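Local coordinates for protein phosphoribosylaminoimidazole-succinocarboxamide synthase (Pyrococcus horikoshii, PDB 4O7Y) that catalyses the ATP-dependent joining of L-aspartate to 5-amino-1-(5-phosphoribosyl)imidazole-4-carboxylate, making SAICAR in de novo purine biosynthesis, at residues F174-G179 with D190-D195. Numbering follows the deposited sequence.
Sequences FKLEFG and DEISPD. With C5P (cytidine-5'-monophosphate), chain B.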
loop_
_atom_site.group_PDB
_atom_site.type_symbol
_atom_site.label_atom_id
_atom_site.label_comp_id
_atom_site.label_asym_id
_atom_site.label_seq_id
_atom_site.Cartn_x
_atom_site.Cartn_y
_atom_site.Cartn_z
ATOM N N PHE A 174 4.815 -13.498 -8.195
ATOM C CA PHE A 174 4.605 -14.619 -7.281
ATOM C C PHE A 174 4.459 -14.130 -5.855
ATOM O O PHE A 174 4.821 -13.002 -5.525
ATOM C CB PHE A 174 5.748 -15.663 -7.358
ATOM C CG PHE A 174 7.103 -15.117 -6.989
ATOM C CD1 PHE A 174 7.636 -15.333 -5.722
ATOM C CD2 PHE A 174 7.854 -14.388 -7.910
ATOM C CE1 PHE A 174 8.881 -14.825 -5.370
ATOM C CE2 PHE A 174 9.113 -13.889 -7.568
ATOM C CZ PHE A 174 9.629 -14.100 -6.284
ATOM N N LYS A 175 3.948 -15.004 -5.007
ATOM C CA LYS A 175 3.721 -14.676 -3.610
ATOM C C LYS A 175 4.568 -15.613 -2.732
ATOM O O LYS A 175 4.606 -16.847 -2.957
ATOM C CB LYS A 175 2.243 -14.826 -3.252
ATOM C CG LYS A 175 1.881 -14.449 -1.803
ATOM C CD LYS A 175 2.000 -15.643 -0.835
ATOM C CE LYS A 175 0.897 -16.700 -1.061
ATOM N NZ LYS A 175 1.158 -17.930 -0.228
ATOM N N LEU A 176 5.186 -15.008 -1.715
ATOM C CA LEU A 176 5.954 -15.689 -0.698
ATOM C C LEU A 176 5.413 -15.426 0.710
ATOM O O LEU A 176 4.752 -14.394 0.974
ATOM C CB LEU A 176 7.422 -15.208 -0.718
ATOM C CG LEU A 176 8.256 -15.457 -1.980
ATOM C CD1 LEU A 176 9.669 -14.915 -1.742
ATOM C CD2 LEU A 176 8.298 -16.940 -2.388
ATOM N N GLU A 177 5.727 -16.356 1.616
ATOM C CA GLU A 177 5.445 -16.175 3.046
ATOM C C GLU A 177 6.676 -16.558 3.856
ATOM O O GLU A 177 7.538 -17.335 3.398
ATOM C CB GLU A 177 4.224 -16.981 3.487
ATOM C CG GLU A 177 2.951 -16.685 2.683
ATOM C CD GLU A 177 1.699 -17.300 3.298
ATOM O OE1 GLU A 177 1.703 -17.704 4.474
ATOM O OE2 GLU A 177 0.692 -17.347 2.609
ATOM N N PHE A 178 6.783 -15.997 5.051
ATOM C CA PHE A 178 8.007 -16.114 5.825
ATOM C C PHE A 178 7.641 -16.324 7.279
ATOM O O PHE A 178 6.567 -15.907 7.723
ATOM C CB PHE A 178 8.850 -14.827 5.751
ATOM C CG PHE A 178 9.435 -14.536 4.392
ATOM C CD1 PHE A 178 10.728 -14.979 4.067
ATOM C CD2 PHE A 178 8.698 -13.817 3.434
ATOM C CE1 PHE A 178 11.296 -14.705 2.831
ATOM C CE2 PHE A 178 9.254 -13.559 2.183
ATOM C CZ PHE A 178 10.554 -14.004 1.879
ATOM N N GLY A 179 8.576 -16.910 8.029
ATOM C CA GLY A 179 8.506 -16.904 9.480
ATOM C C GLY A 179 9.893 -16.848 10.103
ATOM O O GLY A 179 10.920 -16.844 9.399
ATOM N N ASP A 190 5.625 -21.598 3.659
ATOM C CA ASP A 190 4.477 -21.914 2.793
ATOM C C ASP A 190 4.931 -22.704 1.537
ATOM O O ASP A 190 5.682 -23.712 1.668
ATOM C CB ASP A 190 3.702 -20.625 2.435
ATOM C CG ASP A 190 2.272 -20.906 1.900
ATOM O OD1 ASP A 190 2.013 -20.575 0.737
ATOM O OD2 ASP A 190 1.412 -21.450 2.624
ATOM N N GLU A 191 4.491 -22.267 0.340
ATOM C CA GLU A 191 4.707 -23.052 -0.880
ATOM C C GLU A 191 5.231 -22.185 -2.025
ATOM O O GLU A 191 5.131 -20.953 -1.968
ATOM C CB GLU A 191 3.393 -23.765 -1.334
ATOM C CG GLU A 191 2.393 -22.863 -2.068
ATOM C CD GLU A 191 1.092 -23.553 -2.477
ATOM O OE1 GLU A 191 1.058 -24.321 -3.469
ATOM O OE2 GLU A 191 0.073 -23.291 -1.824
ATOM N N ILE A 192 5.729 -22.834 -3.079
ATOM C CA ILE A 192 6.063 -22.137 -4.336
ATOM C C ILE A 192 5.574 -23.068 -5.443
ATOM O O ILE A 192 6.198 -24.092 -5.715
ATOM C CB ILE A 192 7.590 -21.817 -4.508
ATOM C CG1 ILE A 192 8.142 -20.978 -3.350
ATOM C CG2 ILE A 192 7.860 -21.009 -5.782
ATOM C CD1 ILE A 192 9.644 -20.762 -3.417
ATOM N N SER A 193 4.463 -22.690 -6.079
ATOM C CA SER A 193 3.833 -23.534 -7.072
ATOM C C SER A 193 3.094 -22.722 -8.132
ATOM O O SER A 193 3.030 -21.465 -8.067
ATOM C CB SER A 193 2.844 -24.473 -6.375
ATOM O OG SER A 193 1.733 -23.735 -5.907
ATOM N N PRO A 194 2.511 -23.420 -9.126
ATOM C CA PRO A 194 1.686 -22.680 -10.086
ATOM C C PRO A 194 0.407 -22.087 -9.453
ATOM O O PRO A 194 -0.314 -21.327 -10.111
ATOM C CB PRO A 194 1.322 -23.753 -11.129
ATOM C CG PRO A 194 2.382 -24.808 -10.979
ATOM C CD PRO A 194 2.640 -24.847 -9.500
ATOM N N ASP A 195 0.109 -22.458 -8.203
ATOM C CA ASP A 195 -0.973 -21.812 -7.444
ATOM C C ASP A 195 -0.565 -20.408 -6.989
ATOM O O ASP A 195 -1.396 -19.487 -6.986
ATOM C CB ASP A 195 -1.330 -22.613 -6.179
ATOM C CG ASP A 195 -2.470 -23.613 -6.384
ATOM O OD1 ASP A 195 -3.072 -23.995 -5.364
ATOM O OD2 ASP A 195 -2.759 -24.035 -7.524
HETATM O O3P C5P B . -2.166 -9.413 -6.409
HETATM P P C5P B . -2.571 -10.465 -7.446
HETATM O O1P C5P B . -3.920 -11.077 -7.202
HETATM O O2P C5P B . -2.340 -9.980 -8.859
HETATM O "O5'" C5P B . -1.604 -11.704 -7.285
HETATM C "C5'" C5P B . -0.160 -11.534 -7.318
HETATM C "C4'" C5P B . 0.551 -12.897 -7.307
HETATM O "O4'" C5P B . 0.530 -13.390 -5.966
HETATM C "C3'" C5P B . -0.120 -13.996 -8.156
HETATM O "O3'" C5P B . 0.884 -14.897 -8.639
HETATM C "C2'" C5P B . -1.010 -14.748 -7.193
HETATM O "O2'" C5P B . -1.181 -16.121 -7.586
HETATM C "C1'" C5P B . -0.215 -14.621 -5.900
HETATM N N1 C5P B . -1.068 -14.624 -4.702
HETATM C C2 C5P B . -1.142 -15.795 -3.879
HETATM N N3 C5P B . -1.929 -15.797 -2.770
HETATM C C4 C5P B . -2.633 -14.687 -2.445
HETATM C C5 C5P B . -2.595 -13.532 -3.241
HETATM C C6 C5P B . -1.789 -13.517 -4.378
HETATM O O2 C5P B . -0.485 -16.815 -4.169
HETATM N N4 C5P B . -3.414 -14.694 -1.338
HETATM O O HOH W 1 3.436 -18.626 -1.418
HETATM O O HOH W 2 6.498 -18.797 0.174
#
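The CA atoms lie nearest at Glu-177 and Asp-190, 5.8 Å apart, where strand 169-180 meets the loop leading to strand 197-201; the touching parts run roughly antiparallel, 150° apart. Two waters lie between the backbones: water 1 lies 2.6 Å from Lys-175 O and 2.9 Å from Glu-191 O, while water 2 accepts from the N-H of Glu-177 and gives at most a weak bond to Glu-191 O. Water 1 also accepts from Lys-175 NZ. That ammonium centres a salt-bridge network, reaching Asp-190 OD1 across the contact at 2.9 Å and Glu-177 OE2, on the anti side but tilted out of the carboxylate plane, also at 2.9 Å. Lys-175 gets there by bending at chi2 (-89°) and chi3 (-71°), which lays its CE 3.4 Å from O2 of the bound CMP; this inner strand of the antiparallel sheet forms part of the wall of the CMP pocket. The carboxylates of Glu-177 and Asp-190 stack almost parallel, a like-charge pairing that Lys-175, together with Lys-13 on Asp-190 OD2, probably offsets. With an alanine replacing Glu-177, Lys-175 would probably be less firmly held and the Asp-190 carboxylate left without its stacked neighbour. On the apolar side, Leu-176 CD2 meets Ile-192 CG1 at 4.2 Å.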